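Local structure of type-iv like pilin ttha1219 (Thermus thermophilus, 5G23) at residues G98-G102 / E103-T107; E167-S170 / P171-S174; P216-G219 / R220-E224. The protein is a type IV-like pilin, probably part of a pilus or related fibre involved in natural competence and DNA uptake. All coordinates share one frame; numbering follows the deposited sequence.

Contact 1. Residues G98-G102 / E103-T107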
loop_
_atom_site.group_PDB
_atom_site.type_symbol
_atom_site.label_atom_id
_atom_site.label_comp_id
_atom_site.label_asym_id
_atom_site.label_seq_id
_atom_site.Cartn_x
_atom_site.Cartn_y
_atom_site.Cartn_z
ATOM N N GLY B 98 -3.546 8.903 12.506
ATOM C CA GLY B 98 -3.688 10.352 12.553
ATOM C C GLY B 98 -4.519 11.048 13.629
ATOM O O GLY B 98 -4.066 12.048 14.185
ATOM N N GLU B 99 -5.731 10.542 13.909
ATOM C CA GLU B 99 -6.611 11.074 14.966
ATOM C C GLU B 99 -6.845 10.091 16.165
ATOM O O GLU B 99 -7.800 10.251 16.950
ATOM C CB GLU B 99 -7.964 11.451 14.359
ATOM C CG GLU B 99 -7.919 12.217 13.034
ATOM C CD GLU B 99 -9.289 12.196 12.377
ATOM O OE1 GLU B 99 -10.045 11.246 12.681
ATOM O OE2 GLU B 99 -9.617 13.122 11.589
ATOM N N SER B 100 -5.954 9.124 16.348
ATOM C CA SER B 100 -6.214 8.075 17.322
ATOM C C SER B 100 -5.019 7.863 18.202
ATOM O O SER B 100 -4.828 6.747 18.706
ATOM C CB SER B 100 -6.600 6.760 16.641
ATOM O OG SER B 100 -7.553 6.949 15.624
ATOM N N MET B 101 -4.234 8.921 18.417
ATOM C CA MET B 101 -3.068 8.854 19.305
ATOM C C MET B 101 -3.392 8.231 20.702
ATOM O O MET B 101 -4.308 8.674 21.404
ATOM C CB MET B 101 -2.477 10.259 19.440
ATOM C CG MET B 101 -1.981 10.831 18.106
ATOM S SD MET B 101 -3.086 12.023 17.286
ATOM C CE MET B 101 -1.950 12.903 16.195
ATOM N N GLY B 102 -2.661 7.178 21.083
ATOM C CA GLY B 102 -2.921 6.458 22.340
ATOM C C GLY B 102 -4.228 5.696 22.399
ATOM O O GLY B 102 -4.715 5.327 23.470
ATOM N N GLU B 103 -4.810 5.483 21.240
ATOM C CA GLU B 103 -6.085 4.751 21.098
ATOM C C GLU B 103 -5.948 3.498 20.219
ATOM O O GLU B 103 -5.155 3.459 19.276
ATOM C CB GLU B 103 -7.135 5.735 20.569
ATOM C CG GLU B 103 -7.522 6.715 21.660
ATOM C CD GLU B 103 -8.359 7.903 21.166
ATOM O OE1 GLU B 103 -8.585 8.048 19.918
ATOM O OE2 GLU B 103 -8.766 8.701 22.061
ATOM N N VAL B 104 -6.820 2.533 20.474
ATOM C CA VAL B 104 -6.816 1.271 19.728
ATOM C C VAL B 104 -7.509 1.412 18.391
ATOM O O VAL B 104 -8.576 2.042 18.281
ATOM C CB VAL B 104 -7.581 0.203 20.553
ATOM C CG1 VAL B 104 -7.593 -1.129 19.826
ATOM C CG2 VAL B 104 -6.956 0.025 21.901
ATOM N N ARG B 105 -6.922 0.831 17.344
ATOM C CA ARG B 105 -7.529 0.772 16.049
ATOM C C ARG B 105 -7.629 -0.684 15.573
ATOM O O ARG B 105 -6.846 -1.505 15.977
ATOM C CB ARG B 105 -6.702 1.523 15.065
ATOM C CG ARG B 105 -6.894 3.007 15.390
ATOM C CD ARG B 105 -6.647 3.879 14.192
ATOM N NE ARG B 105 -7.634 3.524 13.194
ATOM C CZ ARG B 105 -8.755 4.195 12.986
ATOM N NH1 ARG B 105 -9.044 5.264 13.712
ATOM N NH2 ARG B 105 -9.572 3.770 12.024
ATOM N N GLY B 106 -8.631 -0.954 14.756
ATOM C CA GLY B 106 -8.821 -2.247 14.137
ATOM C C GLY B 106 -8.673 -2.174 12.635
ATOM O O GLY B 106 -8.890 -1.145 11.985
ATOM N N THR B 107 -8.408 -3.326 12.078
ATOM C CA THR B 107 -8.248 -3.495 10.675
ATOM C C THR B 107 -8.738 -4.871 10.296
ATOM O O THR B 107 -8.563 -5.842 11.057
ATOM C CB THR B 107 -6.756 -3.259 10.289
ATOM O OG1 THR B 107 -6.662 -3.122 8.860
ATOM C CG2 THR B 107 -5.843 -4.390 10.763
#
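Ser-100 to Glu-103 form a type II beta turn, closed by a hydrogen bond from Glu-103 N to Ser-100 O (2.8 Å). Gly-102 takes the third position, where its positive phi (67°) favours glycine. The turn sets the Ser-100 side chain beside that of Arg-105, two residues beyond the turn. Arg-105 runs out from the strand and then bends at chi3 (63°), which swings the guanidinium back toward the loop. Its NH1 donates to Ser-100 OG at 3.0 Å, and the hydroxyl oxygen sits at the edge of the guanidinium, almost in its plane. Beneath this polar bond the stems also meet: Arg-105 CD lies 3.5 Å from Ser-100 OG and 3.8 Å from Ser-100 CB, so the serine rests against the aliphatic part of the arginine as well as against the guanidinium edge.

The pair marks the point where the loop following strand 82-88 enters strand 104-112 of the antiparallel seven-stranded sheet of this type IV pilin-like fold. Backbone bonds from Gly-102 and Glu-103 to Cys-89 tie the turn to the residue just after strand 82-88; in another structure of the protein Cys-89 forms a disulfide with Cys-97, just ahead of Gly-98.

Glu-103 is the third side chain to take part. Its chain is extended beyond CG and passes back along the turn, bringing OE1 to 3.5 Å from Ser-100 CA. The charge of this carboxylate is met by Lys-122 of strand 115-122, with which OE1 makes a salt bridge. The same ammonium group bonds to Glu-99 O, so one lysine of the neighbouring strand holds both Glu-99 and Glu-103.

Contact 2. Residues E167-S170 / P171-S174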
loop_
_atom_site.group_PDB
_atom_site.type_symbol
_atom_site.label_atom_id
_atom_site.label_comp_id
_atom_site.label_asym_id
_atom_site.label_seq_id
_atom_site.Cartn_x
_atom_site.Cartn_y
_atom_site.Cartn_z
ATOM N N GLU B 167 1.455 -11.101 30.978
ATOM C CA GLU B 167 2.420 -12.243 30.999
ATOM C C GLU B 167 2.930 -12.640 29.587
ATOM O O GLU B 167 4.016 -13.172 29.454
ATOM C CB GLU B 167 1.870 -13.462 31.755
ATOM C CG GLU B 167 0.613 -14.111 31.193
ATOM C CD GLU B 167 -0.676 -13.486 31.725
ATOM O OE1 GLU B 167 -0.686 -12.292 32.073
ATOM O OE2 GLU B 167 -1.720 -14.186 31.717
ATOM N N GLY B 168 2.163 -12.373 28.546
ATOM C CA GLY B 168 2.615 -12.660 27.189
ATOM C C GLY B 168 1.489 -12.946 26.204
ATOM O O GLY B 168 0.306 -12.809 26.532
ATOM N N ALA B 169 1.868 -13.369 24.994
ATOM C CA ALA B 169 0.926 -13.651 23.955
ATOM C C ALA B 169 0.415 -15.076 24.078
ATOM O O ALA B 169 1.167 -15.983 24.422
ATOM C CB ALA B 169 1.562 -13.441 22.582
ATOM N N SER B 170 -0.850 -15.284 23.719
ATOM C CA SER B 170 -1.428 -16.613 23.733
ATOM C C SER B 170 -2.387 -16.816 22.575
ATOM O O SER B 170 -3.438 -16.138 22.506
ATOM C CB SER B 170 -2.149 -16.827 25.063
ATOM O OG SER B 170 -2.626 -18.149 25.130
ATOM N N PRO B 171 -2.059 -17.732 21.640
ATOM C CA PRO B 171 -0.738 -18.391 21.503
ATOM C C PRO B 171 0.310 -17.425 20.966
ATOM O O PRO B 171 -0.044 -16.300 20.628
ATOM C CB PRO B 171 -0.999 -19.464 20.455
ATOM C CG PRO B 171 -2.051 -18.851 19.599
ATOM C CD PRO B 171 -2.979 -18.156 20.576
ATOM N N LYS B 172 1.543 -17.891 20.838
ATOM C CA LYS B 172 2.639 -17.086 20.330
ATOM C C LYS B 172 2.730 -17.234 18.823
ATOM O O LYS B 172 3.169 -18.254 18.303
ATOM C CB LYS B 172 4.008 -17.469 20.936
ATOM C CG LYS B 172 4.380 -16.742 22.200
ATOM C CD LYS B 172 3.844 -17.447 23.431
ATOM C CE LYS B 172 4.272 -16.749 24.748
ATOM N NZ LYS B 172 3.293 -16.926 25.858
ATOM N N VAL B 173 2.339 -16.212 18.089
ATOM C CA VAL B 173 2.345 -16.248 16.653
ATOM C C VAL B 173 3.493 -15.406 16.146
ATOM O O VAL B 173 3.591 -14.252 16.441
ATOM C CB VAL B 173 1.011 -15.705 16.067
ATOM C CG1 VAL B 173 1.080 -15.566 14.559
ATOM C CG2 VAL B 173 -0.141 -16.631 16.443
ATOM N N SER B 174 4.386 -15.997 15.416
ATOM C CA SER B 174 5.583 -15.286 14.991
ATOM C C SER B 174 5.458 -14.671 13.592
ATOM O O SER B 174 6.249 -13.793 13.258
ATOM C CB SER B 174 6.810 -16.167 15.170
ATOM O OG SER B 174 6.849 -17.178 14.255
#
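Lys-172 folds back over Ala-169 and donates from NZ to Ala-169 O at 2.7 Å, with the ammonium nitrogen tilted only 15° from the carbonyl plane. A bend at chi2 (87°) makes this possible: it turns the lysine chain back along the strand it has just left, and both CD and CE of Lys-172 then pass 3.2 Å from Ala-169 O. The carbonyl is thus gripped by the charged end and flanked by the methylenes leading to it.

The tight part lies around the Ser-170–Pro-171 peptide, which is cis. The cis bond brings the CA atoms of Ser-170 and Pro-171 to 2.9 Å from each other and turns the chain sharply. Pro-171 O comes round to face Ala-169, whose CB it approaches at 3.8 Å. Ala-169 itself is buried and leans on Leu-164 of strand 160-165, while the proline ring touches Gln-160 and Glu-151.

The outer side is looser. The CB of the exposed Ser-170 is directed away from the following residues, although it still touches Pro-171 N. Its OG is trans to the serine's own backbone N (chi1 -176°) and lies beside the carbonyl carbon, which leaves it 3.6 Å from Pro-171 N. The lysine chain also lies at the surface, over the Ala-169 carbonyl. Gly-168, next to the ammonium group, has backbone angles that call for glycine.

Together these features make a type VIb beta turn, Ala-169 to Lys-172, with cis Pro-171 in its third position. It stands at the junction where strand 168-170, outermost within this chain in the seven-stranded antiparallel sheet, gives way to the weakly bonded start of strand 173-184 of the four-stranded sheet in this pilin-like fold.

Contact 3. Residues P216-G219 / R220-E224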
loop_
_atom_site.group_PDB
_atom_site.type_symbol
_atom_site.label_atom_id
_atom_site.label_comp_id
_atom_site.label_asym_id
_atom_site.label_seq_id
_atom_site.Cartn_x
_atom_site.Cartn_y
_atom_site.Cartn_z
ATOM N N PRO B 216 -9.980 -23.125 -13.086
ATOM C CA PRO B 216 -10.927 -23.543 -14.116
ATOM C C PRO B 216 -10.302 -23.374 -15.524
ATOM O O PRO B 216 -9.433 -22.537 -15.703
ATOM C CB PRO B 216 -12.128 -22.632 -13.908
ATOM C CG PRO B 216 -11.735 -21.609 -12.932
ATOM C CD PRO B 216 -10.441 -21.980 -12.288
ATOM N N ASN B 217 -10.711 -24.225 -16.443
ATOM C CA ASN B 217 -10.176 -24.284 -17.796
ATOM C C ASN B 217 -10.876 -23.250 -18.689
ATOM O O ASN B 217 -11.687 -23.578 -19.554
ATOM C CB ASN B 217 -10.416 -25.689 -18.347
ATOM C CG ASN B 217 -9.753 -25.933 -19.680
ATOM O OD1 ASN B 217 -8.787 -25.276 -20.055
ATOM N ND2 ASN B 217 -10.262 -26.920 -20.392
ATOM N N ASP B 218 -10.586 -21.978 -18.400
ATOM C CA ASP B 218 -11.285 -20.890 -19.031
ATOM C C ASP B 218 -10.350 -19.970 -19.817
ATOM O O ASP B 218 -10.833 -18.923 -20.311
ATOM C CB ASP B 218 -11.994 -20.098 -17.988
ATOM C CG ASP B 218 -11.046 -19.519 -16.948
ATOM O OD1 ASP B 218 -9.761 -19.534 -17.138
ATOM O OD2 ASP B 218 -11.537 -19.137 -15.882
ATOM N N GLY B 219 -9.086 -20.379 -20.031
ATOM C CA GLY B 219 -8.161 -19.600 -20.868
ATOM C C GLY B 219 -7.657 -18.295 -20.216
ATOM O O GLY B 219 -6.875 -17.550 -20.800
ATOM N N ARG B 220 -8.124 -17.948 -19.018
ATOM C CA ARG B 220 -7.714 -16.653 -18.392
ATOM C C ARG B 220 -6.256 -16.645 -17.963
ATOM O O ARG B 220 -5.664 -17.704 -17.656
ATOM C CB ARG B 220 -8.617 -16.337 -17.220
ATOM C CG ARG B 220 -10.007 -15.941 -17.676
ATOM C CD ARG B 220 -10.969 -15.881 -16.537
ATOM N NE ARG B 220 -10.721 -14.791 -15.623
ATOM C CZ ARG B 220 -11.345 -13.611 -15.606
ATOM N NH1 ARG B 220 -12.148 -13.259 -16.556
ATOM N NH2 ARG B 220 -11.085 -12.750 -14.649
ATOM N N LEU B 221 -5.659 -15.462 -17.941
ATOM C CA LEU B 221 -4.315 -15.309 -17.376
ATOM C C LEU B 221 -4.419 -15.349 -15.852
ATOM O O LEU B 221 -5.207 -14.599 -15.282
ATOM C CB LEU B 221 -3.718 -13.973 -17.799
ATOM C CG LEU B 221 -2.293 -13.602 -17.423
ATOM C CD1 LEU B 221 -1.692 -12.547 -18.333
ATOM C CD2 LEU B 221 -2.336 -12.978 -16.056
ATOM N N ARG B 222 -3.585 -16.160 -15.227
ATOM C CA ARG B 222 -3.542 -16.290 -13.775
ATOM C C ARG B 222 -2.195 -15.926 -13.221
ATOM O O ARG B 222 -1.164 -16.159 -13.874
ATOM C CB ARG B 222 -3.923 -17.670 -13.318
ATOM C CG ARG B 222 -5.409 -17.870 -13.318
ATOM C CD ARG B 222 -5.885 -19.275 -12.927
ATOM N NE ARG B 222 -7.354 -19.142 -12.923
ATOM C CZ ARG B 222 -8.151 -19.167 -13.998
ATOM N NH1 ARG B 222 -7.736 -19.630 -15.176
ATOM N NH2 ARG B 222 -9.425 -18.819 -13.879
ATOM N N ALA B 223 -2.214 -15.280 -12.056
ATOM C CA ALA B 223 -0.971 -14.982 -11.313
ATOM C C ALA B 223 -1.271 -15.146 -9.812
ATOM O O ALA B 223 -2.420 -15.026 -9.390
ATOM C CB ALA B 223 -0.502 -13.591 -11.577
ATOM N N GLU B 224 -0.243 -15.481 -9.076
ATOM C CA GLU B 224 -0.381 -15.711 -7.629
ATOM C C GLU B 224 0.753 -15.097 -6.864
ATOM O O GLU B 224 1.800 -14.741 -7.419
ATOM C CB GLU B 224 -0.456 -17.213 -7.338
ATOM C CG GLU B 224 0.907 -17.913 -7.621
ATOM C CD GLU B 224 0.894 -19.409 -7.487
ATOM O OE1 GLU B 224 -0.157 -20.018 -7.119
ATOM O OE2 GLU B 224 1.957 -20.008 -7.836
#
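Asp-218 holds its CG between the backbone N and the carbonyl carbon (chi1 60°), and Arg-222 stays extended from CG to NE, so that carboxylate and guanidinium meet from opposite directions. Arg-222 grips end-on with two nitrogens: NH1 donates to Asp-218 OD1 at 2.8 Å and NH2 to Asp-218 OD2 at 2.9 Å, the latter on the syn lone pair. The two flat groups are nearly coplanar, 21° apart, and both oxygens lie close to the guanidinium plane, as suits a paired salt bridge.

OD1 also takes a second bond, from Arg-220 N at 3.0 Å. This donor comes from above the carboxylate plane, on the face opposite that of Arg-222 NH1, and fixes the carboxylate against turning. The Arg-220 side chain crosses the aspartate, its CD 3.4 Å from Asp-218 OD2, but bends at chi3 to deliver its polar end to Ser-183 OG and Glu-139 O.

Pro-216 covers one face of the Arg-222 guanidinium, with CD 3.7 Å from NH2 and offset toward the rim. Before the aspartate, Asn-217 centres an inverse gamma turn, whose bond from Asp-218 N to Pro-216 O is weak. Arg-222 NE makes a further salt bridge with Glu-143, so the guanidinium links two acids.

A leucine in place of Arg-222 would probably leave both Asp-218 and Glu-143 without their charged mate and let the aspartate carboxylate swing more freely about its remaining bond to the backbone.

Asp-218 and Arg-220 N form an Asx turn, here combined with a salt bridge to the residue four places on, which fastens the loop after helix 207-210 to the start of strand 221-230, outermost within this chain in the four-stranded antiparallel sheet.

Overall arrangement
All three contacts lie at the surface, and each is a short junction where a loop or turn meets a strand. Contacts 1 and 2 both reach the seven-stranded sheet, at strands 104-112 and 168-170, with centres about 22 Å apart. Contact 2 also leads into the four-stranded sheet, where strand 173-184 neighbours strand 221-230 of contact 3. Contact 3 sits across the centre of the chain, its centre about 40 Å from that of contact 1 and 39 Å from that of contact 2. The chemistry differs: contact 1 joins an arginine to a hydroxyl, contact 2 a lysine to a backbone carbonyl, and contact 3 an arginine to a carboxylate.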